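Fibronectin-binding protein BBK32 (Borrelia burgdorferi, PDB 6N1L) binds host fibronectin and, through the helical domain described here, inhibits the classical complement pathway, probably by binding the initiating protease C1r. Local coordinates at residues A[9-13]-A[89-95]; A[33-38]-A[122-127]; A[108-112]-A[132-136]; A[20-24]-A[140-144]; A[26-30]-A[72-76]. All coordinates share one frame; numbering follows the deposited sequence.

Contact 1 (A[9-13]-A[89-95]); sequences YQSYL and NFVYIND
Y9 and Y92 meet ring to ring at one end of a helical bundle, where the start of helix 9-44 meets the turn leading into helix 93-117. With F90 they form an aromatic cluster. Y92 presents its edge to the face of Y9 in an offset edge-to-face pair, centroids 5.3 Å apart and planes at 72°. Y9 reaches across because its CG lies anti to the backbone N, with chi1 -162°, which sends the phenol out toward the turn. At its tip, Y9 OH takes a nearly straight bond from the backbone N-H of V91, with V91 N at 2.9 Å. The same oxygen is modelled as donating to OD2 of D95, near the plane of the Y9 ring, but the 2.4 Å from Y9 OH to D95 OD2 makes that geometry doubtful. The V91 amide is the sound partner of this hydroxyl; D95, from the start of the next helix, is the second, less certain one. F90 packs against helix 9-44: its CE1 is 3.7 Å from Y12 CB, and its CZ is 3.7 Å from L13 CD2. Its ring stands obliquely to that of Y9. Around the contact, N94 ND2 donates to I146 O, tying the same turn to the end of helix 122-147. Farther out, N89 lies flat on Y12, with amide and ring planes only 10° apart; N89 CB sits over that ring, 3.9 Å from its centroid and displaced toward the rim.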
# COMPACT_ATOMS: atom_id res chain seq x y z
N TYR A 9 -21.09 6.71 18.52
CA TYR A 9 -19.91 5.86 18.60
C TYR A 9 -19.89 4.84 17.47
O TYR A 9 -18.81 4.42 17.04
CB TYR A 9 -19.87 5.15 19.95
CG TYR A 9 -18.53 4.58 20.36
CD1 TYR A 9 -18.23 3.24 20.15
CD2 TYR A 9 -17.59 5.38 21.00
CE1 TYR A 9 -17.01 2.71 20.55
CE2 TYR A 9 -16.36 4.85 21.40
CZ TYR A 9 -16.08 3.52 21.18
OH TYR A 9 -14.87 3.00 21.58
N GLN A 10 -21.07 4.42 17.01
CA GLN A 10 -21.14 3.52 15.86
C GLN A 10 -20.55 4.16 14.62
O GLN A 10 -19.86 3.50 13.83
CB GLN A 10 -22.58 3.10 15.61
CG GLN A 10 -22.91 1.70 16.10
CD GLN A 10 -21.89 0.68 15.64
OE1 GLN A 10 -21.56 0.59 14.46
NE2 GLN A 10 -21.37 -0.10 16.59
N SER A 11 -20.80 5.46 14.42
CA SER A 11 -20.28 6.12 13.23
C SER A 11 -18.76 6.21 13.26
O SER A 11 -18.12 6.25 12.20
CB SER A 11 -20.90 7.51 13.09
OG SER A 11 -20.19 8.49 13.82
N TYR A 12 -18.16 6.25 14.45
CA TYR A 12 -16.70 6.13 14.55
C TYR A 12 -16.24 4.76 14.07
O TYR A 12 -15.30 4.66 13.27
CB TYR A 12 -16.24 6.38 15.98
CG TYR A 12 -16.55 7.75 16.53
CD1 TYR A 12 -16.41 8.89 15.74
CD2 TYR A 12 -16.97 7.92 17.85
CE1 TYR A 12 -16.69 10.15 16.25
CE2 TYR A 12 -17.26 9.17 18.36
CZ TYR A 12 -17.12 10.29 17.55
OH TYR A 12 -17.40 11.54 18.06
N LEU A 13 -16.88 3.70 14.56
CA LEU A 13 -16.49 2.35 14.16
C LEU A 13 -16.70 2.15 12.66
O LEU A 13 -15.87 1.51 11.99
CB LEU A 13 -17.29 1.32 14.97
CG LEU A 13 -16.96 1.25 16.46
CD1 LEU A 13 -18.10 0.63 17.24
CD2 LEU A 13 -15.67 0.48 16.69
N ASN A 89 -11.17 8.57 19.17
CA ASN A 89 -12.39 8.66 19.96
C ASN A 89 -12.75 7.34 20.65
O ASN A 89 -13.67 7.32 21.49
CB ASN A 89 -13.57 9.12 19.08
CG ASN A 89 -13.37 10.53 18.54
OD1 ASN A 89 -13.48 11.52 19.28
ND2 ASN A 89 -13.07 10.63 17.25
N PHE A 90 -12.07 6.24 20.32
CA PHE A 90 -12.38 4.95 20.92
C PHE A 90 -12.00 4.94 22.40
O PHE A 90 -10.96 5.49 22.80
CB PHE A 90 -11.64 3.82 20.19
CG PHE A 90 -12.15 3.56 18.77
CD1 PHE A 90 -13.37 4.05 18.35
CD2 PHE A 90 -11.37 2.82 17.87
CE1 PHE A 90 -13.82 3.81 17.06
CE2 PHE A 90 -11.82 2.58 16.59
CZ PHE A 90 -13.04 3.07 16.18
N VAL A 91 -12.83 4.30 23.23
CA VAL A 91 -12.63 4.29 24.66
C VAL A 91 -12.53 2.90 25.27
O VAL A 91 -12.00 2.76 26.39
CB VAL A 91 -13.73 5.10 25.39
CG1 VAL A 91 -13.66 6.56 24.98
CG2 VAL A 91 -15.09 4.51 25.08
N TYR A 92 -13.03 1.85 24.61
CA TYR A 92 -13.07 0.52 25.19
C TYR A 92 -11.78 -0.25 24.91
O TYR A 92 -10.91 0.19 24.15
CB TYR A 92 -14.30 -0.24 24.68
CG TYR A 92 -15.57 0.52 24.94
CD1 TYR A 92 -16.06 0.68 26.23
CD2 TYR A 92 -16.27 1.11 23.90
CE1 TYR A 92 -17.22 1.39 26.48
CE2 TYR A 92 -17.43 1.83 24.14
CZ TYR A 92 -17.90 1.96 25.43
OH TYR A 92 -19.05 2.67 25.66
N ILE A 93 -11.65 -1.41 25.54
CA ILE A 93 -10.34 -2.05 25.65
C ILE A 93 -9.89 -2.62 24.30
O ILE A 93 -8.70 -2.55 23.94
CB ILE A 93 -10.36 -3.11 26.77
CG1 ILE A 93 -8.94 -3.56 27.10
CG2 ILE A 93 -11.27 -4.28 26.42
CD1 ILE A 93 -8.35 -2.86 28.31
N ASN A 94 -10.82 -3.18 23.53
CA ASN A 94 -10.47 -3.79 22.25
C ASN A 94 -10.24 -2.74 21.17
O ASN A 94 -9.27 -2.83 20.41
CB ASN A 94 -11.55 -4.78 21.82
CG ASN A 94 -12.80 -4.09 21.29
OD1 ASN A 94 -13.37 -3.21 21.95
ND2 ASN A 94 -13.23 -4.48 20.09
N ASP A 95 -11.10 -1.72 21.09
CA ASP A 95 -10.95 -0.75 20.01
C ASP A 95 -9.84 0.26 20.28
O ASP A 95 -9.31 0.83 19.33
CB ASP A 95 -12.28 -0.05 19.71
CG ASP A 95 -12.94 0.56 20.94
OD1 ASP A 95 -12.26 0.76 21.97
OD2 ASP A 95 -14.16 0.84 20.86

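Contact 2 (A[33-38]-A[122-127]); sequences TYTLFS and LYEAYK
Y123 and F37 both carry CG anti to the backbone N (chi1 -168° in Y123), and this shared choice swings their rings out from facing helices until they meet. Segments 33-38 and 122-127 run only roughly antiparallel, at 138° with axes 10.7 Å apart. The edge of Y123 points at the face of F37, centroids 5.5 Å apart and planes at 82°, a T-shaped pair. Y34 uses the same first torsion and lies nearly parallel to Y123, but slid so far along that the rings barely overlap; they touch at the CE1 atoms, 3.6 Å apart. Y126 takes the other course, with CG beside its backbone N, and runs past Y34 in the opposite direction, its CD1 3.6 Å from Y34 CB. The polar chain lies at the edge of Y123: Y123 OH donates to S38 OG at 3.0 Å, and S38 OG passes a bond of 2.9 Å on to Y34 O, so the serine hydroxyl acts as a relay. That carbonyl also receives S38 N, on the opposite face of its plane from S38 OG. F64, from the loop before helix 66-87, stacks on F37. Y34, F37 and Y123 thus make an aromatic cluster between the first and last helices of the bundle.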
# COMPACT_ATOMS: atom_id res chain seq x y z
N THR A 33 0.44 -3.57 -9.01
CA THR A 33 1.29 -2.79 -9.92
C THR A 33 2.70 -3.35 -9.96
O THR A 33 3.29 -3.53 -11.03
CB THR A 33 1.31 -1.32 -9.51
OG1 THR A 33 -0.02 -0.81 -9.43
CG2 THR A 33 2.07 -0.48 -10.56
N TYR A 34 3.27 -3.63 -8.79
CA TYR A 34 4.58 -4.27 -8.73
C TYR A 34 4.59 -5.58 -9.51
O TYR A 34 5.53 -5.83 -10.27
CB TYR A 34 4.94 -4.50 -7.27
CG TYR A 34 6.10 -5.44 -7.08
CD1 TYR A 34 7.39 -5.05 -7.38
CD2 TYR A 34 5.89 -6.72 -6.56
CE1 TYR A 34 8.47 -5.92 -7.19
CE2 TYR A 34 6.95 -7.59 -6.37
CZ TYR A 34 8.23 -7.19 -6.69
OH TYR A 34 9.28 -8.06 -6.49
N THR A 35 3.55 -6.40 -9.37
CA THR A 35 3.53 -7.69 -10.07
C THR A 35 3.55 -7.48 -11.58
O THR A 35 4.32 -8.12 -12.31
CB THR A 35 2.30 -8.48 -9.65
OG1 THR A 35 2.41 -8.81 -8.26
CG2 THR A 35 2.18 -9.76 -10.47
N LEU A 36 2.72 -6.55 -12.06
CA LEU A 36 2.64 -6.26 -13.48
C LEU A 36 3.96 -5.69 -14.00
O LEU A 36 4.46 -6.12 -15.05
CB LEU A 36 1.48 -5.30 -13.75
CG LEU A 36 1.17 -5.08 -15.24
CD1 LEU A 36 0.72 -6.38 -15.83
CD2 LEU A 36 0.07 -4.02 -15.39
N PHE A 37 4.53 -4.71 -13.29
CA PHE A 37 5.83 -4.14 -13.64
C PHE A 37 6.87 -5.25 -13.78
O PHE A 37 7.58 -5.34 -14.79
CB PHE A 37 6.22 -3.12 -12.56
CG PHE A 37 7.41 -2.26 -12.86
CD1 PHE A 37 7.93 -2.13 -14.13
CD2 PHE A 37 8.02 -1.56 -11.83
CE1 PHE A 37 9.02 -1.32 -14.36
CE2 PHE A 37 9.11 -0.76 -12.05
CZ PHE A 37 9.62 -0.63 -13.32
N SER A 38 6.92 -6.15 -12.78
CA SER A 38 7.87 -7.26 -12.81
C SER A 38 7.74 -8.10 -14.08
O SER A 38 8.75 -8.47 -14.69
CB SER A 38 7.67 -8.15 -11.58
OG SER A 38 7.95 -7.43 -10.39
N LEU A 122 13.03 2.96 -10.11
CA LEU A 122 11.64 2.70 -9.73
C LEU A 122 11.45 1.26 -9.27
O LEU A 122 10.78 1.01 -8.25
CB LEU A 122 10.70 3.01 -10.89
CG LEU A 122 9.21 2.80 -10.55
CD1 LEU A 122 8.85 3.55 -9.26
CD2 LEU A 122 8.27 3.20 -11.68
N TYR A 123 11.99 0.29 -10.01
CA TYR A 123 11.84 -1.09 -9.59
C TYR A 123 12.47 -1.32 -8.22
O TYR A 123 11.93 -2.06 -7.39
CB TYR A 123 12.44 -2.05 -10.62
CG TYR A 123 12.03 -3.48 -10.35
CD1 TYR A 123 10.70 -3.87 -10.48
CD2 TYR A 123 12.96 -4.42 -9.94
CE1 TYR A 123 10.31 -5.17 -10.21
CE2 TYR A 123 12.58 -5.72 -9.68
CZ TYR A 123 11.25 -6.09 -9.82
OH TYR A 123 10.85 -7.38 -9.56
N GLU A 124 13.62 -0.69 -7.96
CA GLU A 124 14.25 -0.79 -6.65
C GLU A 124 13.37 -0.16 -5.57
O GLU A 124 13.38 -0.64 -4.43
CB GLU A 124 15.62 -0.11 -6.67
CG GLU A 124 16.64 -0.81 -7.55
CD GLU A 124 16.90 -2.24 -7.10
OE1 GLU A 124 17.21 -2.42 -5.90
OE2 GLU A 124 16.79 -3.16 -7.94
N ALA A 125 12.65 0.91 -5.90
CA ALA A 125 11.75 1.53 -4.94
C ALA A 125 10.64 0.56 -4.53
O ALA A 125 10.37 0.38 -3.34
CB ALA A 125 11.17 2.82 -5.52
N TYR A 126 10.01 -0.08 -5.52
CA TYR A 126 9.02 -1.12 -5.23
C TYR A 126 9.63 -2.23 -4.38
O TYR A 126 9.06 -2.62 -3.36
CB TYR A 126 8.45 -1.69 -6.54
CG TYR A 126 7.29 -0.92 -7.12
CD1 TYR A 126 5.99 -1.07 -6.63
CD2 TYR A 126 7.49 -0.03 -8.18
CE1 TYR A 126 4.93 -0.37 -7.16
CE2 TYR A 126 6.44 0.68 -8.73
CZ TYR A 126 5.15 0.52 -8.22
OH TYR A 126 4.12 1.22 -8.75
N LYS A 127 10.80 -2.74 -4.78
CA LYS A 127 11.44 -3.81 -4.02
C LYS A 127 11.69 -3.41 -2.57
O LYS A 127 11.62 -4.25 -1.67
CB LYS A 127 12.76 -4.22 -4.69
CG LYS A 127 12.62 -5.41 -5.62
CD LYS A 127 13.94 -6.16 -5.74
CE LYS A 127 14.98 -5.34 -6.51
NZ LYS A 127 16.38 -5.73 -6.15

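Contact 3 (A[108-112]-A[132-136]); sequences EIKTL and SILLM
S132 OG donates to E108 OE2 across the two helices, and at 3.4 Å between those oxygens the bond is weak. It lies at the more exposed side of an otherwise apolar contact. E108 reaches it by folding: CG is anti to the backbone N, and the chain then bends at chi2 (72°), which carries the carboxylate back toward the serine while leaving CG in contact with the neighbouring helix. M136 makes use of that. It runs out extended through CG and SD, then turns at its last torsion (chi3 -66°), so that the methyl lodges against both E108 and I109. M136 CE is 3.4 Å from E108 CG, a tight fit, and 3.5 Å from I109 CG1; the sulfur, M136 SD, lies 3.5 Å from that same I109 CG1. The isoleucine and methionine side chains cross at roughly a right angle, with the thioether laid over the CG1 branch. On the next turn L112 spreads its two methyls over S132 and I133: L112 CD2 is 3.7 Å from S132 CB, and L112 CD1 is 3.8 Å from I133 CG2. The apolar face continues into the other helices. I109 also meets L76 and I80 and L112 meets F73, all on helix 66-87, while I133 and M136 pack on I27 of helix 9-44. Segments 108-112 and 132-136 stand at 162° with their axes 11.4 Å apart. Helices 93-117 and 122-147, to which they belong, follow each other in the chain and form an antiparallel helical hairpin within the bundle.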
# COMPACT_ATOMS: atom_id res chain seq x y z
N GLU A 108 4.84 3.56 10.15
CA GLU A 108 5.53 2.72 9.16
C GLU A 108 5.33 3.25 7.75
O GLU A 108 6.27 3.25 6.94
CB GLU A 108 5.05 1.27 9.27
CG GLU A 108 5.59 0.30 8.17
CD GLU A 108 7.06 -0.06 8.31
OE1 GLU A 108 7.65 0.24 9.37
OE2 GLU A 108 7.64 -0.66 7.36
N ILE A 109 4.11 3.71 7.43
CA ILE A 109 3.86 4.24 6.08
C ILE A 109 4.77 5.43 5.81
O ILE A 109 5.32 5.58 4.71
CB ILE A 109 2.37 4.60 5.91
CG1 ILE A 109 1.51 3.35 5.96
CG2 ILE A 109 2.12 5.30 4.57
CD1 ILE A 109 0.04 3.62 5.98
N LYS A 110 4.97 6.28 6.82
CA LYS A 110 5.84 7.42 6.63
C LYS A 110 7.28 6.98 6.37
O LYS A 110 7.98 7.57 5.54
CB LYS A 110 5.76 8.35 7.84
CG LYS A 110 4.45 9.14 7.89
CD LYS A 110 4.38 10.02 9.12
CE LYS A 110 2.96 10.52 9.33
NZ LYS A 110 2.68 10.79 10.77
N THR A 111 7.71 5.91 7.04
CA THR A 111 9.05 5.37 6.80
C THR A 111 9.20 4.84 5.38
O THR A 111 10.23 5.03 4.73
CB THR A 111 9.36 4.27 7.82
OG1 THR A 111 9.35 4.83 9.14
CG2 THR A 111 10.73 3.66 7.56
N LEU A 112 8.16 4.17 4.88
CA LEU A 112 8.20 3.66 3.51
C LEU A 112 8.21 4.79 2.49
O LEU A 112 8.89 4.69 1.46
CB LEU A 112 7.00 2.74 3.27
CG LEU A 112 6.91 1.51 4.17
CD1 LEU A 112 5.68 0.67 3.78
CD2 LEU A 112 8.18 0.67 4.08
N SER A 132 7.04 -4.95 3.35
CA SER A 132 6.39 -4.16 4.39
C SER A 132 4.90 -3.97 4.12
O SER A 132 4.08 -4.08 5.04
CB SER A 132 7.08 -2.80 4.53
OG SER A 132 8.42 -2.97 5.00
N ILE A 133 4.52 -3.69 2.87
CA ILE A 133 3.10 -3.45 2.64
C ILE A 133 2.31 -4.74 2.71
O ILE A 133 1.13 -4.73 3.09
CB ILE A 133 2.84 -2.69 1.32
CG1 ILE A 133 3.27 -3.51 0.11
CG2 ILE A 133 3.53 -1.32 1.36
CD1 ILE A 133 2.75 -2.94 -1.23
N LEU A 134 2.91 -5.87 2.34
CA LEU A 134 2.19 -7.13 2.45
C LEU A 134 1.91 -7.45 3.91
O LEU A 134 0.81 -7.88 4.26
CB LEU A 134 2.98 -8.26 1.80
CG LEU A 134 2.97 -8.33 0.26
CD1 LEU A 134 3.90 -9.45 -0.18
CD2 LEU A 134 1.55 -8.58 -0.21
N LEU A 135 2.90 -7.21 4.78
CA LEU A 135 2.68 -7.42 6.21
C LEU A 135 1.66 -6.43 6.77
O LEU A 135 0.82 -6.78 7.61
CB LEU A 135 4.01 -7.32 6.95
CG LEU A 135 4.94 -8.50 6.67
CD1 LEU A 135 6.37 -8.25 7.12
CD2 LEU A 135 4.36 -9.76 7.33
N MET A 136 1.75 -5.17 6.33
CA MET A 136 0.82 -4.13 6.74
C MET A 136 -0.62 -4.49 6.38
O MET A 136 -1.54 -4.28 7.18
CB MET A 136 1.24 -2.82 6.09
CG MET A 136 0.40 -1.62 6.47
SD MET A 136 1.03 -0.14 5.66
CE MET A 136 2.63 0.02 6.45

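Contact 4 (A[20-24]-A[140-144]); sequences VDSAI and LKEVQ
V20 and I24 both pack on L140 where the first and last long helices of the bundle run antiparallel; segments 20-24 and 140-144 stand at 155° with axes 9.9 Å apart. I24 slides alongside L140 from the opposite direction, its CG1 3.7 Å from L140 CB. Its CD1 goes on to meet the aliphatic stem of K141 at about a right angle, 4.0 Å from K141 CG. V20 works one turn earlier: its CG1, anti to the backbone N, rests 3.6 Å from L140 O and equally close to Q144 CG. A23 CB faces L140 CD1, 4.0 Å away. The backbones come near here, with V20 CA and L140 CA 6.6 Å apart. A second shell backs these residues. L102 of helix 93-117 touches both V20 and L140, and I105 also meets L140, while L76 and I80 of helix 66-87 touch A23; helices 66-87 and 93-117 thus cover this side. Elsewhere the chemistry turns polar. Q144 bends at chi2 (-71°), bringing its amide back past V20 toward D21 with the amide and carboxylate planes steeply inclined to each other. The amide nitrogen also donates to K17 O, which helps to position it. Q144 NE2 and D21 OD1 are hydrogen-bonded in the model, but their 2.4 Å separation is too short to be trusted in detail.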
# COMPACT_ATOMS: atom_id res chain seq x y z
N VAL A 20 -10.05 1.72 6.77
CA VAL A 20 -9.13 0.58 6.80
C VAL A 20 -9.34 -0.30 5.57
O VAL A 20 -8.38 -0.74 4.93
CB VAL A 20 -9.30 -0.20 8.11
CG1 VAL A 20 -8.50 -1.49 8.07
CG2 VAL A 20 -8.84 0.66 9.29
N ASP A 21 -10.60 -0.55 5.21
CA ASP A 21 -10.89 -1.33 4.01
C ASP A 21 -10.30 -0.66 2.77
O ASP A 21 -9.72 -1.33 1.91
CB ASP A 21 -12.40 -1.51 3.83
CG ASP A 21 -12.93 -2.76 4.50
OD1 ASP A 21 -12.13 -3.54 5.07
OD2 ASP A 21 -14.17 -2.96 4.47
N SER A 22 -10.45 0.66 2.67
CA SER A 22 -9.87 1.39 1.54
C SER A 22 -8.36 1.31 1.56
O SER A 22 -7.72 1.26 0.50
CB SER A 22 -10.32 2.84 1.56
OG SER A 22 -11.74 2.94 1.54
N ALA A 23 -7.74 1.32 2.74
CA ALA A 23 -6.29 1.21 2.80
C ALA A 23 -5.84 -0.17 2.34
O ALA A 23 -4.82 -0.29 1.63
CB ALA A 23 -5.80 1.49 4.23
N ILE A 24 -6.60 -1.20 2.71
CA ILE A 24 -6.29 -2.56 2.29
C ILE A 24 -6.34 -2.66 0.77
O ILE A 24 -5.43 -3.20 0.13
CB ILE A 24 -7.25 -3.56 2.95
CG1 ILE A 24 -6.97 -3.66 4.45
CG2 ILE A 24 -7.12 -4.95 2.31
CD1 ILE A 24 -7.94 -4.57 5.20
N LEU A 140 -3.65 -4.74 8.97
CA LEU A 140 -4.92 -4.04 8.80
C LEU A 140 -6.10 -5.01 8.83
O LEU A 140 -7.18 -4.65 9.31
CB LEU A 140 -4.92 -3.25 7.50
CG LEU A 140 -3.95 -2.06 7.46
CD1 LEU A 140 -3.88 -1.48 6.05
CD2 LEU A 140 -4.35 -0.98 8.47
N LYS A 141 -5.92 -6.22 8.31
CA LYS A 141 -6.97 -7.23 8.39
C LYS A 141 -7.25 -7.62 9.84
O LYS A 141 -8.40 -7.85 10.22
CB LYS A 141 -6.59 -8.45 7.56
CG LYS A 141 -6.78 -8.25 6.06
CD LYS A 141 -6.06 -9.34 5.25
CE LYS A 141 -6.07 -9.03 3.77
NZ LYS A 141 -7.43 -9.20 3.17
N GLU A 142 -6.19 -7.71 10.66
CA GLU A 142 -6.37 -7.93 12.09
C GLU A 142 -7.18 -6.80 12.73
O GLU A 142 -8.07 -7.05 13.55
CB GLU A 142 -5.02 -8.05 12.78
CG GLU A 142 -4.47 -9.46 12.77
CD GLU A 142 -2.96 -9.51 12.61
OE1 GLU A 142 -2.25 -8.72 13.27
OE2 GLU A 142 -2.48 -10.36 11.82
N VAL A 143 -6.87 -5.55 12.37
CA VAL A 143 -7.60 -4.41 12.90
C VAL A 143 -9.09 -4.56 12.63
O VAL A 143 -9.92 -4.33 13.51
CB VAL A 143 -7.05 -3.10 12.30
CG1 VAL A 143 -8.07 -1.97 12.43
CG2 VAL A 143 -5.72 -2.72 12.95
N GLN A 144 -9.43 -4.95 11.40
CA GLN A 144 -10.84 -5.13 11.05
C GLN A 144 -11.52 -6.15 11.94
O GLN A 144 -12.68 -5.98 12.31
CB GLN A 144 -10.96 -5.52 9.58
CG GLN A 144 -10.61 -4.41 8.60
CD GLN A 144 -11.64 -3.28 8.58
OE1 GLN A 144 -12.03 -2.75 9.62
NE2 GLN A 144 -12.07 -2.91 7.38

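Contact 5 (A[26-30]-A[72-76]); sequences TITKI and NFKTL
I30 and N72 slide past each other from opposite directions, I30 CG1 lying 3.5 Å from N72 CB. I30 has CG1 anti to its carbonyl carbon and the rest of that branch extended, which pushes CD1 on toward F73 in an off-centre, oblique CH-pi contact, I30 CD1 4.3 Å from the F73 ring centroid. T26 turns its two branches to different jobs. Its methyl, CG2, is directed across the interface and lies 3.4 Å from N72 O, a carbonyl already engaged by L76 N, while OG1 is turned back to bond S22 O in its own helix. One turn further along its helix, L76 brings both its methyls to I27: L76 CD1 and CD2 are each 3.8 Å from I27 CG1. K29 is fully extended, crossing the N72 side chain at about a right angle until NZ gives a weak bond to N72 OD1, at 3.3 Å. Between segments 26-30 and 72-76 the axes come within 9.7 Å, antiparallel at 163°. The hydroxyls of T26 and T75 bond within their own helices, to S22 O and K71 O, and their methyls turn to the partner helix. The interface is therefore largely apolar, so cohesion should come mainly from burial, with the lysine bond a modest addition at the exposed margin.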
# COMPACT_ATOMS: atom_id res chain seq x y z
N THR A 26 -5.93 -0.24 -1.34
CA THR A 26 -4.84 0.53 -1.91
C THR A 26 -3.54 -0.28 -1.89
O THR A 26 -2.78 -0.24 -2.86
CB THR A 26 -4.67 1.85 -1.16
OG1 THR A 26 -5.92 2.55 -1.15
CG2 THR A 26 -3.60 2.71 -1.81
N ILE A 27 -3.26 -0.97 -0.79
CA ILE A 27 -2.08 -1.84 -0.76
C ILE A 27 -2.17 -2.88 -1.86
O ILE A 27 -1.19 -3.15 -2.55
CB ILE A 27 -1.92 -2.49 0.63
CG1 ILE A 27 -1.55 -1.40 1.63
CG2 ILE A 27 -0.84 -3.58 0.55
CD1 ILE A 27 -1.46 -1.88 3.10
N THR A 28 -3.34 -3.49 -2.04
CA THR A 28 -3.46 -4.51 -3.08
C THR A 28 -3.19 -3.90 -4.45
O THR A 28 -2.52 -4.51 -5.29
CB THR A 28 -4.85 -5.16 -3.03
OG1 THR A 28 -5.05 -5.75 -1.73
CG2 THR A 28 -4.98 -6.25 -4.07
N LYS A 29 -3.65 -2.66 -4.67
CA LYS A 29 -3.39 -1.96 -5.92
C LYS A 29 -1.89 -1.75 -6.14
O LYS A 29 -1.37 -1.97 -7.24
CB LYS A 29 -4.12 -0.62 -5.93
CG LYS A 29 -3.95 0.18 -7.21
CD LYS A 29 -4.55 1.57 -7.04
CE LYS A 29 -4.41 2.40 -8.31
NZ LYS A 29 -4.90 3.80 -8.11
N ILE A 30 -1.17 -1.35 -5.08
CA ILE A 30 0.27 -1.16 -5.19
C ILE A 30 0.96 -2.48 -5.49
O ILE A 30 1.86 -2.55 -6.33
CB ILE A 30 0.84 -0.52 -3.90
CG1 ILE A 30 0.31 0.90 -3.71
CG2 ILE A 30 2.35 -0.47 -3.98
CD1 ILE A 30 0.54 1.46 -2.26
N ASN A 72 -0.18 6.57 -4.94
CA ASN A 72 -0.79 5.47 -4.21
C ASN A 72 -0.37 5.46 -2.74
O ASN A 72 -1.18 5.12 -1.86
CB ASN A 72 -0.44 4.14 -4.88
CG ASN A 72 -1.18 3.92 -6.19
OD1 ASN A 72 -2.20 4.56 -6.45
ND2 ASN A 72 -0.68 3.01 -7.01
N PHE A 73 0.88 5.82 -2.44
CA PHE A 73 1.28 5.85 -1.03
C PHE A 73 0.63 7.02 -0.30
O PHE A 73 0.28 6.90 0.88
CB PHE A 73 2.80 5.89 -0.88
CG PHE A 73 3.39 4.54 -0.57
CD1 PHE A 73 3.72 3.67 -1.60
CD2 PHE A 73 3.57 4.12 0.74
CE1 PHE A 73 4.24 2.40 -1.32
CE2 PHE A 73 4.07 2.87 1.02
CZ PHE A 73 4.43 2.01 -0.00
N LYS A 74 0.45 8.16 -0.96
CA LYS A 74 -0.27 9.24 -0.30
C LYS A 74 -1.72 8.86 -0.05
O LYS A 74 -2.27 9.17 1.02
CB LYS A 74 -0.17 10.54 -1.10
CG LYS A 74 1.16 11.27 -0.86
CD LYS A 74 1.57 11.21 0.62
CE LYS A 74 2.87 11.98 0.90
NZ LYS A 74 3.24 12.04 2.36
N THR A 75 -2.35 8.18 -1.00
CA THR A 75 -3.71 7.68 -0.79
C THR A 75 -3.75 6.73 0.42
O THR A 75 -4.62 6.85 1.29
CB THR A 75 -4.21 6.96 -2.04
OG1 THR A 75 -4.33 7.89 -3.13
CG2 THR A 75 -5.55 6.30 -1.78
N LEU A 76 -2.78 5.81 0.48
CA LEU A 76 -2.71 4.88 1.62
C LEU A 76 -2.53 5.63 2.94
O LEU A 76 -3.24 5.36 3.92
CB LEU A 76 -1.57 3.89 1.40
CG LEU A 76 -1.21 2.94 2.55
CD1 LEU A 76 -2.41 2.10 2.95
CD2 LEU A 76 -0.07 2.04 2.10

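Overall arrangement
The contacts are strung along one elongated bundle. Contact 5 lies nearest the middle, about 4 Å from the chain's centre, and contact 3 adjoins it 11 Å away between centres: L112 CB packs on F73 CE2 at 3.7 Å, so the two helix pairs share one core. Contact 4 touches contact 5 through L140 CD1 and I27 CD1, 3.8 Å apart, and contact 2 reaches contact 5 where Y126 CE1 packs on I30 O. Contact 1 lies at one end; its centre is about 37 Å from that of contact 2, on the opposite side of the chain's centre. Helix 9-44 serves contacts 1, 2, 4 and 5. No ligand site is defined here, and which surface meets C1r cannot be read from these contacts.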